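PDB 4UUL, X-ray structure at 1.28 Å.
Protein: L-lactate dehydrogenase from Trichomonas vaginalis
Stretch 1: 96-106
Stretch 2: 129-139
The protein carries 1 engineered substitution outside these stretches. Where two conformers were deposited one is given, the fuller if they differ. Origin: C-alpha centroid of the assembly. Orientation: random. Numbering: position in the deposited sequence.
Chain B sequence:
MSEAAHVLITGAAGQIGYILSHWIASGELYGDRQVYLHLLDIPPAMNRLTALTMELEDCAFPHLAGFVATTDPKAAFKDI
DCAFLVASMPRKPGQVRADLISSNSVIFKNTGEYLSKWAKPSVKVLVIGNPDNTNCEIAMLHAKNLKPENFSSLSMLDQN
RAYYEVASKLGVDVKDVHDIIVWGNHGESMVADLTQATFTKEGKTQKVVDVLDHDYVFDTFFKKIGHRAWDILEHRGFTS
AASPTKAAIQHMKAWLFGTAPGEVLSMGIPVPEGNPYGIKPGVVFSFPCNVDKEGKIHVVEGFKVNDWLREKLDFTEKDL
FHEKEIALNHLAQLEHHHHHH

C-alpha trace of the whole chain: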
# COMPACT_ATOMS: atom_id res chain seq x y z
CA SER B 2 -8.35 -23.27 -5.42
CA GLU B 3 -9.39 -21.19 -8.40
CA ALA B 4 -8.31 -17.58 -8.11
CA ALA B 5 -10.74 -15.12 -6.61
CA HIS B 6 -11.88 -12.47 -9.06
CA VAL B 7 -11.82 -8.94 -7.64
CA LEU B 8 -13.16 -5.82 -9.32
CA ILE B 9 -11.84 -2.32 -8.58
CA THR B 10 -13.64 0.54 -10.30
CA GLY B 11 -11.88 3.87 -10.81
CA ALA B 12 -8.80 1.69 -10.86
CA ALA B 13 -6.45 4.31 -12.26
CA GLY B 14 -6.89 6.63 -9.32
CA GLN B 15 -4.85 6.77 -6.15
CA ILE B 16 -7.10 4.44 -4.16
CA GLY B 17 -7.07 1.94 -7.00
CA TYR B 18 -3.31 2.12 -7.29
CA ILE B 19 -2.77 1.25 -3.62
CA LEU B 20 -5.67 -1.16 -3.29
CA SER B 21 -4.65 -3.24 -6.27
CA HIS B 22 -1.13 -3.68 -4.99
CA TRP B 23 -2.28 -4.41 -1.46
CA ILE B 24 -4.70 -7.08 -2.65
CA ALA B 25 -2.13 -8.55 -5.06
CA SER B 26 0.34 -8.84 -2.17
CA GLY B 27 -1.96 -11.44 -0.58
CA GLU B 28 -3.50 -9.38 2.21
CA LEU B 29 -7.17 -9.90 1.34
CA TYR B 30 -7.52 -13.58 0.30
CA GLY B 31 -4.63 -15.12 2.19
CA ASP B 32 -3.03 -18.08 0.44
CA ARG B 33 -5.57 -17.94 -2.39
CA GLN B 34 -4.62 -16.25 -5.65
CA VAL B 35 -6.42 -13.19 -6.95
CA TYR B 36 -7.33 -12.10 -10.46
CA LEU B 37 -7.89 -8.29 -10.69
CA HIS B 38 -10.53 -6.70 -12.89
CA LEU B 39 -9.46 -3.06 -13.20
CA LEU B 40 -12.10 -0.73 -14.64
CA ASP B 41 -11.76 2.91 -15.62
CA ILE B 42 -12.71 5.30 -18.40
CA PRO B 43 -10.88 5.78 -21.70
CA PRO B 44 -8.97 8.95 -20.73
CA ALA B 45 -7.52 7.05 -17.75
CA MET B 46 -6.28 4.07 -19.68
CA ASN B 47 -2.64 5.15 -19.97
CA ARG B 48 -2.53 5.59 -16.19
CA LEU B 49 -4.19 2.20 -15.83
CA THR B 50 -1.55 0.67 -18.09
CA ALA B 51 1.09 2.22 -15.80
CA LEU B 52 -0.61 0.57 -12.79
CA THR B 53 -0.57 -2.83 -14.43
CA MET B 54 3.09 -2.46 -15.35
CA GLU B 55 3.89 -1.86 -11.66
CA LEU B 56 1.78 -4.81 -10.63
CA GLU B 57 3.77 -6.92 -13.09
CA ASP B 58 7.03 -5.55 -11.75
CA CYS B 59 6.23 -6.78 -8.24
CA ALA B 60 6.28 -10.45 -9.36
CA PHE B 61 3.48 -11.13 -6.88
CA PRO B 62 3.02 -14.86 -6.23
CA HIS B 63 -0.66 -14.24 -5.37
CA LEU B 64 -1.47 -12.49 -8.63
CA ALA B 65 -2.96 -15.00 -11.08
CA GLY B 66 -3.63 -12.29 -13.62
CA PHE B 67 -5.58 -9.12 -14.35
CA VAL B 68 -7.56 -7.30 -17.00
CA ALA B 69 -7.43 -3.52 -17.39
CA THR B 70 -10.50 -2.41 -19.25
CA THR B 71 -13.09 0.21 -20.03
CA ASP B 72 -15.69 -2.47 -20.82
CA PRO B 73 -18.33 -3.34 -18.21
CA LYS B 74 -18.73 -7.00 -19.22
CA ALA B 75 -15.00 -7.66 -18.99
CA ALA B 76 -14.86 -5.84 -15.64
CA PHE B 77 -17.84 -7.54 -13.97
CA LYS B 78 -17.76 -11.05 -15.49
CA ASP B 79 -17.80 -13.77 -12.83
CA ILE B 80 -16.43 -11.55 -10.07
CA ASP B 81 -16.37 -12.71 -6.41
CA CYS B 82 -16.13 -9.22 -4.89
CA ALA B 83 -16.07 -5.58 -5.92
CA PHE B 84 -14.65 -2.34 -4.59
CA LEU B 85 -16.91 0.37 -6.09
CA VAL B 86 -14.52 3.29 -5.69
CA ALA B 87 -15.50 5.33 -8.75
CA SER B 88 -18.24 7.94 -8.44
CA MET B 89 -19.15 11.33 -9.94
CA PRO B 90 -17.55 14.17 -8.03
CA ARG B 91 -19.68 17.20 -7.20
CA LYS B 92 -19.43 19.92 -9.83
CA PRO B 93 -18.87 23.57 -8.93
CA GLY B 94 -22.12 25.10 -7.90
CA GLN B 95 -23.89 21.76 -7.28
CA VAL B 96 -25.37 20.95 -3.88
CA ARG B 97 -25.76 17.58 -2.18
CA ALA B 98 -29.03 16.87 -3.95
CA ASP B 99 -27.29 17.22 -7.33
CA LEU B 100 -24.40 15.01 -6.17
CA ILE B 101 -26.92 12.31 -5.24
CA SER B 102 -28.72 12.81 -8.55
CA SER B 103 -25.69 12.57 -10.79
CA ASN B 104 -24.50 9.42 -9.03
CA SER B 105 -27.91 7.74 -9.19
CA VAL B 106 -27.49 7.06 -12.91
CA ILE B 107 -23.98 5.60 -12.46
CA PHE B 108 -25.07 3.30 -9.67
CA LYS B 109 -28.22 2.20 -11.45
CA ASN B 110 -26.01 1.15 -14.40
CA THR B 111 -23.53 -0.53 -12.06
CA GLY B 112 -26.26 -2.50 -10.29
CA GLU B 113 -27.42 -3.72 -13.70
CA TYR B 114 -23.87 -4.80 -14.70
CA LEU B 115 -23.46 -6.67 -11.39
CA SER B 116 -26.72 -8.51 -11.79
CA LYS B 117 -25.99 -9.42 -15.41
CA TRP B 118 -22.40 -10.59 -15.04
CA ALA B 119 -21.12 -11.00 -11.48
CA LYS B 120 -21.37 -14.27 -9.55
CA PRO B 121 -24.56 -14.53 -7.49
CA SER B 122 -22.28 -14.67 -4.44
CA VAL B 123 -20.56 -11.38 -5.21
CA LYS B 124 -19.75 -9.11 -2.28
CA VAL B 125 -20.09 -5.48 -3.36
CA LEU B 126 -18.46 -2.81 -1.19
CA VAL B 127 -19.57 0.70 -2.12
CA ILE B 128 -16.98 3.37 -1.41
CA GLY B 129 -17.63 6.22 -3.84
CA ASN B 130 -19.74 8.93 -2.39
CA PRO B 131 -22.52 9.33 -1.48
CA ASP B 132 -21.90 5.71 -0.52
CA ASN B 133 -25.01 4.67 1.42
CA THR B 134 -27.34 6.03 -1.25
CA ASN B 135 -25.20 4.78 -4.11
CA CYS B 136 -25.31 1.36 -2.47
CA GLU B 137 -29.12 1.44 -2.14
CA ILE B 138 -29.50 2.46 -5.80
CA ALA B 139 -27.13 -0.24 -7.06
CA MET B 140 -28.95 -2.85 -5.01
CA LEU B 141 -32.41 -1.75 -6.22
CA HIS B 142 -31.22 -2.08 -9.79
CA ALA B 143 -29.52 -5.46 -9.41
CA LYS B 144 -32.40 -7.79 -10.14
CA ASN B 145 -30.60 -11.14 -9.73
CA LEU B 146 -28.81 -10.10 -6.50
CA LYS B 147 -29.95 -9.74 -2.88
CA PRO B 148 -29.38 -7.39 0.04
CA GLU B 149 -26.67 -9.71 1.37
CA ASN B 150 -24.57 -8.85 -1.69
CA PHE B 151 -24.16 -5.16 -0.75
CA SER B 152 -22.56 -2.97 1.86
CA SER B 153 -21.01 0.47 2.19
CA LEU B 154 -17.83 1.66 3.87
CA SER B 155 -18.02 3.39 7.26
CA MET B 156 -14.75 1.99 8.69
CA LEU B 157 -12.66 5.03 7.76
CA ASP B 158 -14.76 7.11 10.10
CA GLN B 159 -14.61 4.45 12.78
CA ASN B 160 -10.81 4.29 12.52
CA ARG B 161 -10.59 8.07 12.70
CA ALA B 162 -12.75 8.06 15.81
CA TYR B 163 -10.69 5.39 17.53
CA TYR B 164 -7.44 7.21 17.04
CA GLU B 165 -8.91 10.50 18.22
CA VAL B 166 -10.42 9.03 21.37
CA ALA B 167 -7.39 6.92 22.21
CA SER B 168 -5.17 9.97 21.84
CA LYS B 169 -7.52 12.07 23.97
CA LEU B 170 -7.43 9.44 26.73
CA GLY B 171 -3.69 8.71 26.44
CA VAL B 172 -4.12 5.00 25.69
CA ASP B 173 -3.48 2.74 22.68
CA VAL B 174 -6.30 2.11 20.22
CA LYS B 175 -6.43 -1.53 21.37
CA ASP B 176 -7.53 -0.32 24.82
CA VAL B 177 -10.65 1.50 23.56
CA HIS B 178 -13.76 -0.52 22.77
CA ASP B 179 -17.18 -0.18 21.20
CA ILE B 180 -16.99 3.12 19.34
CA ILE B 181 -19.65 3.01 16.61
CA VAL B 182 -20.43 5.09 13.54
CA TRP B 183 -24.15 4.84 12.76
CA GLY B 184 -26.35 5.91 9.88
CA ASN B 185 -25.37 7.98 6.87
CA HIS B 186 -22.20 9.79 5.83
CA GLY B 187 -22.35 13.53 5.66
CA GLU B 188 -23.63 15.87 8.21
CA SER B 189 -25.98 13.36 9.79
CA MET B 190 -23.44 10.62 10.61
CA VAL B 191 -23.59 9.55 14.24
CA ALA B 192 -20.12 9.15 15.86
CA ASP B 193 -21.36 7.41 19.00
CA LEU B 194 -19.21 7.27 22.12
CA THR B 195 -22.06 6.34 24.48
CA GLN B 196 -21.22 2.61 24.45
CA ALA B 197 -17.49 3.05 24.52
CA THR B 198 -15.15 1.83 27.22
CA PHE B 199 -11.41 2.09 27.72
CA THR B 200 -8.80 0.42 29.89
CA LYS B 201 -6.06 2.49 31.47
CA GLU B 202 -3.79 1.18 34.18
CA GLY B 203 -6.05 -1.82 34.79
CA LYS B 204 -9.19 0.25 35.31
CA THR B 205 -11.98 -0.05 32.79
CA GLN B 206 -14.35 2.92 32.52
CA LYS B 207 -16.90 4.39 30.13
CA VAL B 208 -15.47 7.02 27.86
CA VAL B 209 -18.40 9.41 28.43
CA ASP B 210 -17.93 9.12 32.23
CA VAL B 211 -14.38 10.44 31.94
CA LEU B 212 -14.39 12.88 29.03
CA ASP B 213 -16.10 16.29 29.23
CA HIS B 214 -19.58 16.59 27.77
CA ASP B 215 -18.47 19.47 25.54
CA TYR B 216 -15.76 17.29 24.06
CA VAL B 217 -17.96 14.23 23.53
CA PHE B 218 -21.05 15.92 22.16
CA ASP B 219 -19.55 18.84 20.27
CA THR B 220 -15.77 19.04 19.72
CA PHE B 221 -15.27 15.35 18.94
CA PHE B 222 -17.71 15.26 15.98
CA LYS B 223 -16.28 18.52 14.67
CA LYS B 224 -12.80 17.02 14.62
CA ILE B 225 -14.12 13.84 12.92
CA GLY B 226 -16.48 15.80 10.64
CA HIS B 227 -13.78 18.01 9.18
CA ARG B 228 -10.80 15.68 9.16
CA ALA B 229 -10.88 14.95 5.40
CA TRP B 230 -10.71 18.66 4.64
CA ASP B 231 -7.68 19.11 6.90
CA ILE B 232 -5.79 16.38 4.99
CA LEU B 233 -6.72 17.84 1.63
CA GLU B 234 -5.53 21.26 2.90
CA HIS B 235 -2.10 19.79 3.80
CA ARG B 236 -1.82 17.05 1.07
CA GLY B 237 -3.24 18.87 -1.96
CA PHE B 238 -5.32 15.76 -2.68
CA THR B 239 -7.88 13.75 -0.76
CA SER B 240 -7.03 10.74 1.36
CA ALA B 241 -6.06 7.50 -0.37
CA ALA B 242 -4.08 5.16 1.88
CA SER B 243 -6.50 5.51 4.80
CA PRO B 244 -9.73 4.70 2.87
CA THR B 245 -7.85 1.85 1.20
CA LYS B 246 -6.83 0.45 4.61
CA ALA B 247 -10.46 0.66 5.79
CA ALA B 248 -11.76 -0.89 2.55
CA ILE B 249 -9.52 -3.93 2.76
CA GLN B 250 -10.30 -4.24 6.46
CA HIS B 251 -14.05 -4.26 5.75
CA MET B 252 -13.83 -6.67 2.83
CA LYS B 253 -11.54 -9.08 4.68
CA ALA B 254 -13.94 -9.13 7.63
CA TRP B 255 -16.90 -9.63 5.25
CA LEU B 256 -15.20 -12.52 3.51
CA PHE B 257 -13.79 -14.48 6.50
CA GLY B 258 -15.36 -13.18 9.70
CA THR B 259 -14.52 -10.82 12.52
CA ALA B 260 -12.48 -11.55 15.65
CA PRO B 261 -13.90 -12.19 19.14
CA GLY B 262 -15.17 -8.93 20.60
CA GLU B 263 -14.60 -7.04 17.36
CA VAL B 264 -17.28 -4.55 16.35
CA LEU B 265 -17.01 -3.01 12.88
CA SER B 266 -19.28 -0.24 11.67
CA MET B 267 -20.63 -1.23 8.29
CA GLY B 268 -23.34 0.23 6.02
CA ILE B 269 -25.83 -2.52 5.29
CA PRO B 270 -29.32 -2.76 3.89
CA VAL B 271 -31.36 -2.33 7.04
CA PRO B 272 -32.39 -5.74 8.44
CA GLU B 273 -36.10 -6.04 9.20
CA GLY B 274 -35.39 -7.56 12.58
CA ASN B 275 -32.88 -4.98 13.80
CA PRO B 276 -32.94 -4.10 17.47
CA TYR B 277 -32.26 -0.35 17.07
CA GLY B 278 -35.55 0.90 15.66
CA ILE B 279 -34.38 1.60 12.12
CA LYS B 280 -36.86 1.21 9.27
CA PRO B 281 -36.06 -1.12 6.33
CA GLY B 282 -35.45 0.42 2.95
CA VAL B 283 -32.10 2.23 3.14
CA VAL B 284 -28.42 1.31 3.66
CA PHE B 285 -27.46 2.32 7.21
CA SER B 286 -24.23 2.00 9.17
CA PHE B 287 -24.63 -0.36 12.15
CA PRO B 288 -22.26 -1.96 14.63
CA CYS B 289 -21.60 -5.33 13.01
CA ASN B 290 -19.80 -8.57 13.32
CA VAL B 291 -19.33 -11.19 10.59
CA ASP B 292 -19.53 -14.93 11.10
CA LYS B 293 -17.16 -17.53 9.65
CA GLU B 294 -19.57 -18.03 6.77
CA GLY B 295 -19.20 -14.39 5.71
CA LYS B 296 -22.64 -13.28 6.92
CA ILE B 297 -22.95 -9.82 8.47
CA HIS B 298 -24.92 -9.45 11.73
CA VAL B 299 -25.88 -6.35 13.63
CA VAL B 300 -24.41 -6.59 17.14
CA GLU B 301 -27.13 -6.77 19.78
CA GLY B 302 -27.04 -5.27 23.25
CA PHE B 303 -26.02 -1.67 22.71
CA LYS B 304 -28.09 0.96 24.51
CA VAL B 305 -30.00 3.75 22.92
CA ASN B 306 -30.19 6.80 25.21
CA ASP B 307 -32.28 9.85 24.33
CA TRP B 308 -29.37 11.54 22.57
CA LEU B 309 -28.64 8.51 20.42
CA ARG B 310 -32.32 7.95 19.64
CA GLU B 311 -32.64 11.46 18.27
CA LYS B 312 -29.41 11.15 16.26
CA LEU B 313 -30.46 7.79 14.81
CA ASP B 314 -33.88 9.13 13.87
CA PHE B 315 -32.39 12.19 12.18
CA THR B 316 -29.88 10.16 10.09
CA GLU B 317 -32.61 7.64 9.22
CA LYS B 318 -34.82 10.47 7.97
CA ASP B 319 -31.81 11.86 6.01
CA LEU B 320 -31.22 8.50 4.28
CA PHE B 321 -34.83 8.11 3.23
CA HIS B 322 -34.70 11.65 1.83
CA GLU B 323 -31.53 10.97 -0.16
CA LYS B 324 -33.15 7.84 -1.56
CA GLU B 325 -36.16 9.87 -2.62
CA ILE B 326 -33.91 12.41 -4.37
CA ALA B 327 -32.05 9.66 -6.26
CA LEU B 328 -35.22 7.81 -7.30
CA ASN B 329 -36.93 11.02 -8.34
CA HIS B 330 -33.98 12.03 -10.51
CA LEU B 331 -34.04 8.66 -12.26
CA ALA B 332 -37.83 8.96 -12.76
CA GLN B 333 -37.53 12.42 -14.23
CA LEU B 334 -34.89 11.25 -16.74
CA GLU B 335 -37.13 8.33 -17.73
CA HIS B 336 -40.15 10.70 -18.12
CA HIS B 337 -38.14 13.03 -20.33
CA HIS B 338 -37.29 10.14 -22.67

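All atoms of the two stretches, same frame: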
# COMPACT_ATOMS: atom_id res chain seq x y z
N VAL B 96 -25.20 21.22 -5.31
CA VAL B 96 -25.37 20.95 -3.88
C VAL B 96 -25.52 19.45 -3.69
O VAL B 96 -25.46 18.69 -4.67
CB VAL B 96 -26.58 21.72 -3.28
CG1 VAL B 96 -26.33 23.21 -3.27
CG2 VAL B 96 -27.85 21.42 -4.01
N ARG B 97 -25.69 19.01 -2.45
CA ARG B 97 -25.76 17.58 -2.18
C ARG B 97 -26.83 16.87 -2.98
O ARG B 97 -26.60 15.78 -3.47
CB ARG B 97 -25.95 17.29 -0.72
CG ARG B 97 -25.86 15.78 -0.47
CD ARG B 97 -25.39 15.52 0.87
NE ARG B 97 -25.32 14.12 1.19
CZ ARG B 97 -24.24 13.37 1.26
NH1 ARG B 97 -23.03 13.85 0.92
NH2 ARG B 97 -24.39 12.13 1.68
N ALA B 98 -27.99 17.50 -3.16
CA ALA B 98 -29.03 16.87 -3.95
C ALA B 98 -28.55 16.54 -5.36
O ALA B 98 -28.88 15.51 -5.89
CB ALA B 98 -30.27 17.78 -3.96
N ASP B 99 -27.78 17.44 -5.96
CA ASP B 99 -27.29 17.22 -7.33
C ASP B 99 -26.17 16.14 -7.36
O ASP B 99 -26.11 15.38 -8.32
CB ASP B 99 -26.79 18.52 -7.92
CG ASP B 99 -27.84 19.58 -7.94
OD1 ASP B 99 -28.86 19.40 -8.67
OD2 ASP B 99 -27.63 20.59 -7.20
N LEU B 100 -25.40 16.06 -6.29
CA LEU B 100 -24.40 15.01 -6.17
C LEU B 100 -25.10 13.64 -6.11
O LEU B 100 -24.67 12.67 -6.77
CB LEU B 100 -23.59 15.21 -4.90
CG LEU B 100 -22.55 14.09 -4.63
CD1 LEU B 100 -21.41 14.14 -5.66
CD2 LEU B 100 -22.04 14.23 -3.25
N ILE B 101 -26.16 13.54 -5.32
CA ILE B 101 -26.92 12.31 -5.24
C ILE B 101 -27.50 12.01 -6.60
O ILE B 101 -27.43 10.86 -7.06
CB ILE B 101 -28.02 12.43 -4.18
CG1 ILE B 101 -27.42 12.54 -2.78
CG2 ILE B 101 -29.00 11.31 -4.30
CD1 ILE B 101 -28.39 13.19 -1.80
N SER B 102 -28.08 13.01 -7.25
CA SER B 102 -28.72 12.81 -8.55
C SER B 102 -27.76 12.33 -9.63
O SER B 102 -28.04 11.37 -10.32
CB SER B 102 -29.34 14.10 -9.03
OG SER B 102 -30.42 14.43 -8.20
N SER B 103 -26.59 12.94 -9.72
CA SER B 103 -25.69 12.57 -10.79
C SER B 103 -25.23 11.12 -10.57
O SER B 103 -25.05 10.33 -11.51
CB SER B 103 -24.52 13.56 -10.86
OG SER B 103 -23.71 13.41 -9.68
N ASN B 104 -24.98 10.76 -9.33
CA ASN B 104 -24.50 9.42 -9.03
C ASN B 104 -25.58 8.34 -9.22
O ASN B 104 -25.26 7.18 -9.39
CB ASN B 104 -23.84 9.36 -7.67
CG ASN B 104 -22.44 9.89 -7.74
OD1 ASN B 104 -21.55 9.18 -8.17
ND2 ASN B 104 -22.25 11.13 -7.39
N SER B 105 -26.86 8.72 -9.10
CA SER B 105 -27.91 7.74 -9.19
C SER B 105 -27.84 6.99 -10.52
O SER B 105 -28.04 5.79 -10.54
CB SER B 105 -29.29 8.37 -8.93
OG SER B 105 -29.69 9.22 -10.01
N VAL B 106 -27.54 7.69 -11.61
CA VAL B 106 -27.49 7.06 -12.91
C VAL B 106 -26.34 6.01 -12.98
O VAL B 106 -26.50 4.89 -13.44
CB VAL B 106 -27.33 8.11 -14.01
CG1 VAL B 106 -27.10 7.43 -15.36
CG2 VAL B 106 -28.57 9.08 -14.05
N GLY B 129 -17.41 4.90 -3.24
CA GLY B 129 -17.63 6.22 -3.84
C GLY B 129 -18.84 6.92 -3.25
O GLY B 129 -19.88 6.32 -3.04
N ASN B 130 -18.68 8.20 -3.02
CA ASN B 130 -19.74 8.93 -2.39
C ASN B 130 -20.81 9.43 -3.35
O ASN B 130 -20.58 9.63 -4.55
CB ASN B 130 -19.19 10.04 -1.51
CG ASN B 130 -18.83 9.53 -0.10
OD1 ASN B 130 -19.55 8.71 0.56
ND2 ASN B 130 -17.69 10.01 0.37
N PRO B 131 -22.04 9.60 -2.84
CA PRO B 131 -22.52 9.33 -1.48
C PRO B 131 -22.80 7.83 -1.28
O PRO B 131 -23.65 7.27 -1.95
CB PRO B 131 -23.82 10.16 -1.41
CG PRO B 131 -24.33 10.21 -2.83
CD PRO B 131 -23.12 10.14 -3.71
N ASP B 132 -21.98 7.16 -0.48
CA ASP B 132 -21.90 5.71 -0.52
C ASP B 132 -23.18 5.00 -0.08
O ASP B 132 -23.60 4.05 -0.74
CB ASP B 132 -20.64 5.16 0.16
CG ASP B 132 -20.52 5.51 1.61
OD1 ASP B 132 -21.25 6.41 2.10
OD2 ASP B 132 -19.66 4.90 2.24
N ASN B 133 -23.83 5.39 1.03
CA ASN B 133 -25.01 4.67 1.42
C ASN B 133 -26.08 4.71 0.33
O ASN B 133 -26.74 3.70 0.05
CB ASN B 133 -25.66 5.27 2.69
CG ASN B 133 -24.77 5.29 3.90
OD1 ASN B 133 -23.68 5.90 3.88
ND2 ASN B 133 -25.25 4.71 5.00
N THR B 134 -26.29 5.89 -0.24
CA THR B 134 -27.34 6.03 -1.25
C THR B 134 -26.94 5.38 -2.57
O THR B 134 -27.76 4.69 -3.18
CB THR B 134 -27.74 7.46 -1.43
OG1 THR B 134 -28.32 7.86 -0.18
CG2 THR B 134 -28.75 7.65 -2.56
N ASN B 135 -25.65 5.50 -2.96
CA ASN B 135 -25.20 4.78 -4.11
C ASN B 135 -25.41 3.28 -3.96
O ASN B 135 -25.79 2.60 -4.92
CB ASN B 135 -23.72 5.07 -4.35
CG ASN B 135 -23.45 6.50 -4.83
OD1 ASN B 135 -24.33 7.17 -5.36
ND2 ASN B 135 -22.18 6.88 -4.79
N CYS B 136 -25.14 2.77 -2.75
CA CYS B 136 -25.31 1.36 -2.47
C CYS B 136 -26.79 0.93 -2.63
O CYS B 136 -27.11 -0.07 -3.25
CB CYS B 136 -24.81 1.05 -1.07
SG CYS B 136 -24.77 -0.71 -0.64
N GLU B 137 -27.68 1.71 -2.01
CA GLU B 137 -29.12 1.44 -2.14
C GLU B 137 -29.53 1.39 -3.61
O GLU B 137 -30.28 0.52 -4.02
CB GLU B 137 -29.89 2.49 -1.38
CG GLU B 137 -31.40 2.36 -1.43
CD GLU B 137 -31.99 1.14 -0.78
OE1 GLU B 137 -31.41 0.62 0.19
OE2 GLU B 137 -33.13 0.74 -1.21
N ILE B 138 -29.12 2.40 -4.39
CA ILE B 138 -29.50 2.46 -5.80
C ILE B 138 -28.95 1.24 -6.54
O ILE B 138 -29.66 0.67 -7.39
CB ILE B 138 -29.08 3.82 -6.40
CG1 ILE B 138 -29.87 4.99 -5.76
CG2 ILE B 138 -29.22 3.83 -7.90
CD1 ILE B 138 -31.39 4.94 -5.96
N ALA B 139 -27.67 0.92 -6.34
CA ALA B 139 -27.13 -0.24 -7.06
C ALA B 139 -27.91 -1.49 -6.72
O ALA B 139 -28.31 -2.25 -7.63
CB ALA B 139 -25.68 -0.43 -6.74
O HOH W 1 -22.74 9.34 1.80
O HOH W 2 -27.09 8.14 -5.76

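Two helices running in broadly the same direction meet here through a small contact of mixed character centred on a cis-proline, with no direct hydrogen bond between them and two waters supplying the polar links. Helix 97-106 and helix 132-139 lie at 32° to one another, with their axes 9.6 Å apart at closest approach, and the two stretches together bury 377 Å². The register shows in two close backbone approaches: the CA atoms of I101 and P131 are 6.5 Å apart, and those of S105 and I138 are also 6.5 Å apart. One turn of the first helix thus faces the start of the second, and the next turn faces its body.

P131 is the centre of the contact. It occupies the N-cap position of the second helix, follows a cis peptide bond, and its CA-to-CB bond points toward the first stretch, where it is covered more than any other residue of the contact. I101 CG1 lies 3.9 Å from P131 CG, and L100 CG lies 4.1 Å from P131 CD, so two successive residues of one helix touch different atoms of a compact, rigid ring. R97 adds a third contact: its CA-to-CB bond points sideways, but the extended side chain brings NH2 to 3.7 Å from P131 CB, a van der Waals approach. Further along, I101 CG2 meets T134 CG2 at 4.1 Å, the methyl of a polar residue serving as apolar surface. I138, with both chi angles m, points toward the first helix and sets CG2 3.5 Å from S105 O. A small residue at 105 accompanies this near approach of the backbones, and S105 OG turns back to its own helix, donating to S102 O at 2.7 Å.

The polar side chains are largely satisfied before they reach across. N104 points toward the second stretch, yet its ND2 donates to L100 O at 2.9 Å, one turn back; the same atom is 3.6 Å from N130 O and 3.9 Å from P131 CD. Its CB sits 3.2 Å from N135 OD1, a tight packing contact. N135 in turn uses ND2 to hold G129 O at 2.9 Å, tying the second helix to the loop that leads into it. That loop is secured again where D132 N donates to N130 OD1 at 3.1 Å, a bond near the helix start, where backbone NH groups lack partners from a preceding turn.

Water completes the join. Water 2 donates to both I101 O and N135 OD1, each at 3.0 Å, bridging a backbone carbonyl of one helix to a side-chain amide of the other. Water 1 accepts from R97 NH2 at 3.2 Å and makes a weak bond to D132 OD1 at 3.3 Å, linking the two helices near their N-terminal ends. The rule a designer can read here is economical: let a proline at the helix start pack against the neighbouring helix, let asparagines brace their own stretches, and leave the bridging polarity to solvent.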